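Local structure of exodeoxyribonuclease III (5J8N) at residues G55-F60 against K76-K81; K183-G188 against Y223-E228. The protein probably cleaves DNA at abasic sites and trims strands from the 3' end, as a magnesium-dependent nuclease of the AP/ExoA DNA repair family. The protein carries 3 engineered substitutions. All coordinates share one frame; numbering follows the deposited sequence.

Contact 1: G55-F60 against K76-K81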
loop_
_atom_site.group_PDB
_atom_site.type_symbol
_atom_site.label_atom_id
_atom_site.label_comp_id
_atom_site.label_asym_id
_atom_site.label_seq_id
_atom_site.Cartn_x
_atom_site.Cartn_y
_atom_site.Cartn_z
ATOM N N GLY A 55 -10.765 -18.044 -9.385
ATOM C CA GLY A 55 -9.327 -18.258 -9.347
ATOM C C GLY A 55 -8.610 -17.369 -8.331
ATOM O O GLY A 55 -7.391 -17.436 -8.264
ATOM N N TYR A 56 -9.352 -16.532 -7.598
ATOM C CA TYR A 56 -8.766 -15.736 -6.487
ATOM C C TYR A 56 -9.555 -15.925 -5.194
ATOM O O TYR A 56 -10.762 -16.021 -5.236
ATOM C CB TYR A 56 -8.724 -14.245 -6.781
ATOM C CG TYR A 56 -7.684 -13.812 -7.780
ATOM C CD1 TYR A 56 -6.413 -13.438 -7.366
ATOM C CD2 TYR A 56 -8.008 -13.732 -9.135
ATOM C CE1 TYR A 56 -5.422 -12.988 -8.298
ATOM C CE2 TYR A 56 -7.034 -13.314 -10.063
ATOM C CZ TYR A 56 -5.761 -12.934 -9.633
ATOM O OH TYR A 56 -4.826 -12.535 -10.570
ATOM N N TYR A 57 -8.838 -16.002 -4.094
ATOM C CA TYR A 57 -9.400 -15.796 -2.763
ATOM C C TYR A 57 -9.432 -14.300 -2.563
ATOM O O TYR A 57 -8.547 -13.584 -3.051
ATOM C CB TYR A 57 -8.555 -16.474 -1.697
ATOM C CG TYR A 57 -8.547 -17.980 -1.861
ATOM C CD1 TYR A 57 -9.524 -18.767 -1.242
ATOM C CD2 TYR A 57 -7.570 -18.626 -2.628
ATOM C CE1 TYR A 57 -9.542 -20.131 -1.396
ATOM C CE2 TYR A 57 -7.584 -20.013 -2.781
ATOM C CZ TYR A 57 -8.587 -20.749 -2.168
ATOM O OH TYR A 57 -8.621 -22.112 -2.311
ATOM N N ASN A 58 -10.408 -13.796 -1.813
ATOM C CA ASN A 58 -10.357 -12.377 -1.490
ATOM C C ASN A 58 -10.769 -12.113 -0.053
ATOM O O ASN A 58 -11.588 -12.859 0.494
ATOM C CB ASN A 58 -11.245 -11.567 -2.452
ATOM C CG ASN A 58 -12.714 -11.739 -2.188
ATOM O OD1 ASN A 58 -13.302 -10.991 -1.400
ATOM N ND2 ASN A 58 -13.319 -12.771 -2.778
ATOM N N TYR A 59 -10.164 -11.062 0.504
ATOM C CA TYR A 59 -10.357 -10.708 1.933
ATOM C C TYR A 59 -10.406 -9.215 2.041
ATOM O O TYR A 59 -9.552 -8.535 1.467
ATOM C CB TYR A 59 -9.216 -11.271 2.801
ATOM C CG TYR A 59 -9.043 -12.760 2.541
ATOM C CD1 TYR A 59 -9.873 -13.671 3.139
ATOM C CD2 TYR A 59 -8.105 -13.207 1.623
ATOM C CE1 TYR A 59 -9.756 -15.031 2.842
ATOM C CE2 TYR A 59 -8.012 -14.524 1.337
ATOM C CZ TYR A 59 -8.790 -15.420 1.929
ATOM O OH TYR A 59 -8.734 -16.764 1.594
ATOM N N PHE A 60 -11.377 -8.668 2.767
ATOM C CA PHE A 60 -11.551 -7.229 2.871
ATOM C C PHE A 60 -11.767 -6.825 4.304
ATOM O O PHE A 60 -12.390 -7.617 5.095
ATOM C CB PHE A 60 -12.791 -6.761 2.063
ATOM C CG PHE A 60 -12.526 -6.639 0.588
ATOM C CD1 PHE A 60 -12.606 -7.759 -0.236
ATOM C CD2 PHE A 60 -12.068 -5.424 0.060
ATOM C CE1 PHE A 60 -12.316 -7.616 -1.623
ATOM C CE2 PHE A 60 -11.799 -5.265 -1.306
ATOM C CZ PHE A 60 -11.927 -6.377 -2.139
ATOM N N LYS A 76 -4.143 -15.724 -5.477
ATOM C CA LYS A 76 -4.400 -17.020 -6.088
ATOM C C LYS A 76 -4.291 -18.163 -5.069
ATOM O O LYS A 76 -5.041 -19.134 -5.165
ATOM C CB LYS A 76 -3.426 -17.281 -7.268
ATOM C CG LYS A 76 -3.634 -16.289 -8.406
ATOM C CD LYS A 76 -2.798 -16.682 -9.644
ATOM C CE LYS A 76 -2.970 -15.667 -10.765
ATOM N NZ LYS A 76 -2.323 -16.201 -12.018
ATOM N N ASN A 77 -3.366 -18.020 -4.123
ATOM C CA ASN A 77 -3.189 -19.002 -3.045
ATOM C C ASN A 77 -3.962 -18.579 -1.787
ATOM O O ASN A 77 -4.053 -17.390 -1.493
ATOM C CB ASN A 77 -1.712 -19.161 -2.703
ATOM C CG ASN A 77 -0.922 -19.876 -3.808
ATOM O OD1 ASN A 77 -1.478 -20.624 -4.601
ATOM N ND2 ASN A 77 0.369 -19.629 -3.839
ATOM N N LYS A 78 -4.461 -19.572 -1.048
ATOM C CA LYS A 78 -5.193 -19.290 0.187
ATOM C C LYS A 78 -4.192 -18.952 1.281
ATOM O O LYS A 78 -3.249 -19.680 1.496
ATOM C CB LYS A 78 -6.044 -20.491 0.623
ATOM C CG LYS A 78 -6.953 -20.135 1.808
ATOM C CD LYS A 78 -7.540 -21.372 2.483
ATOM C CE LYS A 78 -8.471 -22.091 1.563
ATOM N NZ LYS A 78 -9.222 -23.123 2.354
ATOM N N PRO A 79 -4.406 -17.827 1.952
ATOM C CA PRO A 79 -3.554 -17.541 3.101
ATOM C C PRO A 79 -3.625 -18.593 4.171
ATOM O O PRO A 79 -4.673 -19.210 4.366
ATOM C CB PRO A 79 -4.142 -16.259 3.687
ATOM C CG PRO A 79 -5.012 -15.675 2.633
ATOM C CD PRO A 79 -5.443 -16.804 1.752
ATOM N N ILE A 80 -2.544 -18.760 4.921
ATOM C CA ILE A 80 -2.577 -19.628 6.090
ATOM C C ILE A 80 -3.028 -18.922 7.366
ATOM O O ILE A 80 -3.293 -19.585 8.359
ATOM C CB ILE A 80 -1.201 -20.306 6.354
ATOM C CG1 ILE A 80 -0.135 -19.276 6.659
ATOM C CG2 ILE A 80 -0.734 -21.073 5.106
ATOM C CD1 ILE A 80 1.268 -19.963 6.868
ATOM N N LYS A 81 -3.121 -17.599 7.329
ATOM C CA LYS A 81 -3.612 -16.782 8.474
ATOM C C LYS A 81 -4.110 -15.476 7.906
ATOM O O LYS A 81 -3.537 -14.925 6.954
ATOM C CB LYS A 81 -2.482 -16.529 9.492
ATOM C CG LYS A 81 -2.929 -15.908 10.805
ATOM C CD LYS A 81 -1.761 -15.852 11.846
ATOM C CE LYS A 81 -2.265 -16.351 13.200
ATOM N NZ LYS A 81 -3.470 -15.585 13.684
HETATM O O HOH W 1 -6.427 -19.632 -7.523
#

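Contact 2: K183-G188 against Y223-E228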
loop_
_atom_site.group_PDB
_atom_site.type_symbol
_atom_site.label_atom_id
_atom_site.label_comp_id
_atom_site.label_asym_id
_atom_site.label_seq_id
_atom_site.Cartn_x
_atom_site.Cartn_y
_atom_site.Cartn_z
ATOM N N LYS A 183 13.423 6.179 10.147
ATOM C CA LYS A 183 13.476 5.324 11.347
ATOM C C LYS A 183 12.969 3.918 10.984
ATOM O O LYS A 183 13.578 2.920 11.389
ATOM C CB LYS A 183 12.643 5.941 12.448
ATOM C CG LYS A 183 12.561 5.099 13.721
ATOM C CD LYS A 183 11.499 5.764 14.617
ATOM C CE LYS A 183 11.281 4.958 15.895
ATOM N NZ LYS A 183 10.281 5.642 16.789
ATOM N N PHE A 184 11.882 3.841 10.219
ATOM C CA PHE A 184 11.335 2.564 9.768
ATOM C C PHE A 184 12.405 1.781 8.967
ATOM O O PHE A 184 12.732 0.646 9.291
ATOM C CB PHE A 184 10.088 2.889 8.935
ATOM C CG PHE A 184 9.498 1.743 8.135
ATOM C CD1 PHE A 184 9.517 0.423 8.582
ATOM C CD2 PHE A 184 8.852 2.040 6.938
ATOM C CE1 PHE A 184 8.914 -0.599 7.812
ATOM C CE2 PHE A 184 8.263 1.026 6.185
ATOM C CZ PHE A 184 8.305 -0.274 6.631
ATOM N N LEU A 185 12.965 2.407 7.931
ATOM C CA LEU A 185 13.928 1.640 7.119
ATOM C C LEU A 185 15.144 1.235 7.929
ATOM O O LEU A 185 15.644 0.135 7.764
ATOM C CB LEU A 185 14.342 2.435 5.879
ATOM C CG LEU A 185 13.189 2.791 4.919
ATOM C CD1 LEU A 185 13.741 3.435 3.664
ATOM C CD2 LEU A 185 12.350 1.574 4.547
ATOM N N ALA A 186 15.617 2.113 8.817
ATOM C CA ALA A 186 16.753 1.799 9.665
ATOM C C ALA A 186 16.513 0.624 10.619
ATOM O O ALA A 186 17.489 -0.026 11.046
ATOM C CB ALA A 186 17.179 3.033 10.445
ATOM N N ALA A 187 15.249 0.281 10.870
ATOM C CA ALA A 187 14.931 -0.901 11.670
ATOM C C ALA A 187 15.145 -2.197 10.913
ATOM O O ALA A 187 15.023 -3.261 11.488
ATOM C CB ALA A 187 13.486 -0.832 12.162
ATOM N N GLY A 188 15.484 -2.093 9.629
ATOM C CA GLY A 188 15.876 -3.256 8.836
ATOM C C GLY A 188 14.879 -3.593 7.746
ATOM O O GLY A 188 14.578 -4.770 7.531
ATOM N N TYR A 223 4.289 2.217 -1.902
ATOM C CA TYR A 223 5.554 1.505 -1.740
ATOM C C TYR A 223 5.303 0.022 -1.505
ATOM O O TYR A 223 4.209 -0.364 -1.058
ATOM C CB TYR A 223 6.305 2.032 -0.513
ATOM C CG TYR A 223 6.642 3.502 -0.471
ATOM C CD1 TYR A 223 5.664 4.458 -0.180
ATOM C CD2 TYR A 223 7.969 3.926 -0.612
ATOM C CE1 TYR A 223 5.971 5.811 -0.101
ATOM C CE2 TYR A 223 8.303 5.300 -0.549
ATOM C CZ TYR A 223 7.282 6.208 -0.250
ATOM O OH TYR A 223 7.639 7.537 -0.123
ATOM N N VAL A 224 6.322 -0.769 -1.767
ATOM C CA VAL A 224 6.343 -2.110 -1.172
ATOM C C VAL A 224 7.652 -2.208 -0.437
ATOM O O VAL A 224 8.744 -2.061 -1.009
ATOM C CB VAL A 224 6.176 -3.274 -2.180
ATOM C CG1 VAL A 224 6.035 -4.584 -1.421
ATOM C CG2 VAL A 224 4.961 -3.050 -3.105
ATOM N N PHE A 225 7.593 -2.449 0.867
ATOM C CA PHE A 225 8.758 -2.654 1.712
ATOM C C PHE A 225 8.954 -4.115 1.992
ATOM O O PHE A 225 7.972 -4.880 2.041
ATOM C CB PHE A 225 8.608 -1.925 3.041
ATOM C CG PHE A 225 8.260 -0.471 2.899
ATOM C CD1 PHE A 225 9.259 0.467 2.605
ATOM C CD2 PHE A 225 6.971 -0.068 3.037
ATOM C CE1 PHE A 225 8.926 1.838 2.481
ATOM C CE2 PHE A 225 6.620 1.296 2.922
ATOM C CZ PHE A 225 7.618 2.239 2.613
ATOM N N VAL A 226 10.193 -4.514 2.141
ATOM C CA VAL A 226 10.476 -5.905 2.608
ATOM C C VAL A 226 11.433 -5.846 3.760
ATOM O O VAL A 226 12.316 -4.985 3.840
ATOM C CB VAL A 226 11.022 -6.817 1.492
ATOM C CG1 VAL A 226 9.969 -6.946 0.347
ATOM C CG2 VAL A 226 12.397 -6.336 0.955
ATOM N N SER A 227 11.276 -6.769 4.698
ATOM C CA SER A 227 12.324 -6.961 5.697
ATOM C C SER A 227 13.609 -7.408 5.004
ATOM O O SER A 227 13.587 -8.040 3.939
ATOM C CB SER A 227 11.886 -7.980 6.742
ATOM O OG SER A 227 11.358 -9.146 6.099
ATOM N N GLU A 228 14.734 -7.063 5.608
ATOM C CA GLU A 228 16.042 -7.340 5.021
ATOM C C GLU A 228 16.247 -8.800 4.674
ATOM O O GLU A 228 16.954 -9.103 3.708
ATOM C CB GLU A 228 17.145 -6.873 6.021
ATOM C CG GLU A 228 18.556 -7.370 5.726
ATOM C CD GLU A 228 19.119 -6.760 4.486
ATOM O OE1 GLU A 228 19.972 -7.422 3.832
ATOM O OE2 GLU A 228 18.724 -5.607 4.177
#

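Contact 1: G55-F60 against K76-K81
At the edge of one sheet of the DNase I-like fold, strand 57-61 pairs antiparallel with strand 71-75, and the loop that leaves the latter for strand 81-84 of the second sheet passes alongside the tyrosines of the former. Lys76, Tyr57 and Lys78 carry most of the buried surface. No direct hydrogen bond joins the segments. The CB atoms of Tyr57 and Tyr59, on the same side of the strand, both head toward the loop. The Tyr57 ring lies over Lys78 in a CH-pi contact, with Lys78 CB 3.8 Å from the ring centroid and only 14° off the normal. Lys78 has CG anti to its backbone N and a chain bent at chi3 (-66°). The chain crosses the ring obliquely, with CB over its face and Lys78 CE 3.7 Å from Tyr57 CE1. Lys76 O sits at the edge of the same ring, in its plane. An alanine at Tyr57 would probably lose the CH-pi contact with Lys78 CB and the ring edge beside Lys76 O. Lys76 itself runs extended alongside Tyr56, pointing the same way, and its CE lies 3.6 Å from Tyr56 OH. The polar ends turn to the segment before strand 33-37: Lys76 NZ hydrogen-bonds to His29 O and Tyr56 OH to Phe31 O. Further along, Tyr59 meets Pro79 tip to tip, with Tyr59 OH 3.3 Å from Pro79 CD. A water bridges the backbones at the other end, donating to Gly55 O at 2.5 Å and to Lys76 O at 2.8 Å.

Contact 2: K183-G188 against Y223-E228
An edge-to-face aromatic pair joins the C-terminal end of helix 175-186 to strand 218-227 in the second sheet of the DNase I-like fold. Phe184 presents its edge to the face of Phe225, with ring centroids 4.7 Å apart and planes at 69°. Phe184 CE2 stands over the centre of the Phe225 ring and is 3.6 Å from Phe225 CD2. The CB of Phe184 heads toward the strand, and CG anti to the backbone N (chi1 169°) sets the ring edge-on to Phe225. Leu185 CD2 lies over the rim of one Phe184 face and also reaches Phe225 CD1 at 3.8 Å. Around this pair, Trp180, Tyr189 and Phe132 meet the Phe184 ring, and Val152 touches Phe225. In the sheet, backbone hydrogen bonds pair Phe225 with Ile148 and Val226 with Leu190. Past the helix, Gly188 takes a positive phi of 113°; a CB at this position would clash with the carbonyl O of Ala187, so glycine fits these backbone angles. Glu228 OE1 forms a salt bridge with Arg231 NE. The backbone of Glu228 closes the contact: Glu228 N donates to Gly188 O at 3.0 Å, from above the carbonyl plane.

Overall arrangement
Contact 1 lies at the edge of the six-stranded sheet, where the chain crosses to the other sheet of the DNase I-like fold; contact 2 packs a helix on that other sheet. The two do not touch. Their centres are about 25 Å apart, and their nearest atoms about 15 Å. Both segments of contact 1 precede those of contact 2 in the chain. Contact 1 is at the surface, away from the magnesium site of Asn12 and Glu38 and from the predicted catalytic residues. Contact 2 is partly buried and closer to the latter. The side chain of Phe225 is about 9 Å from those of Asp151 and Asp222. Strand 218-227 also carries Asp222, so its helix-facing aromatic packing and a predicted catalytic position share one strand.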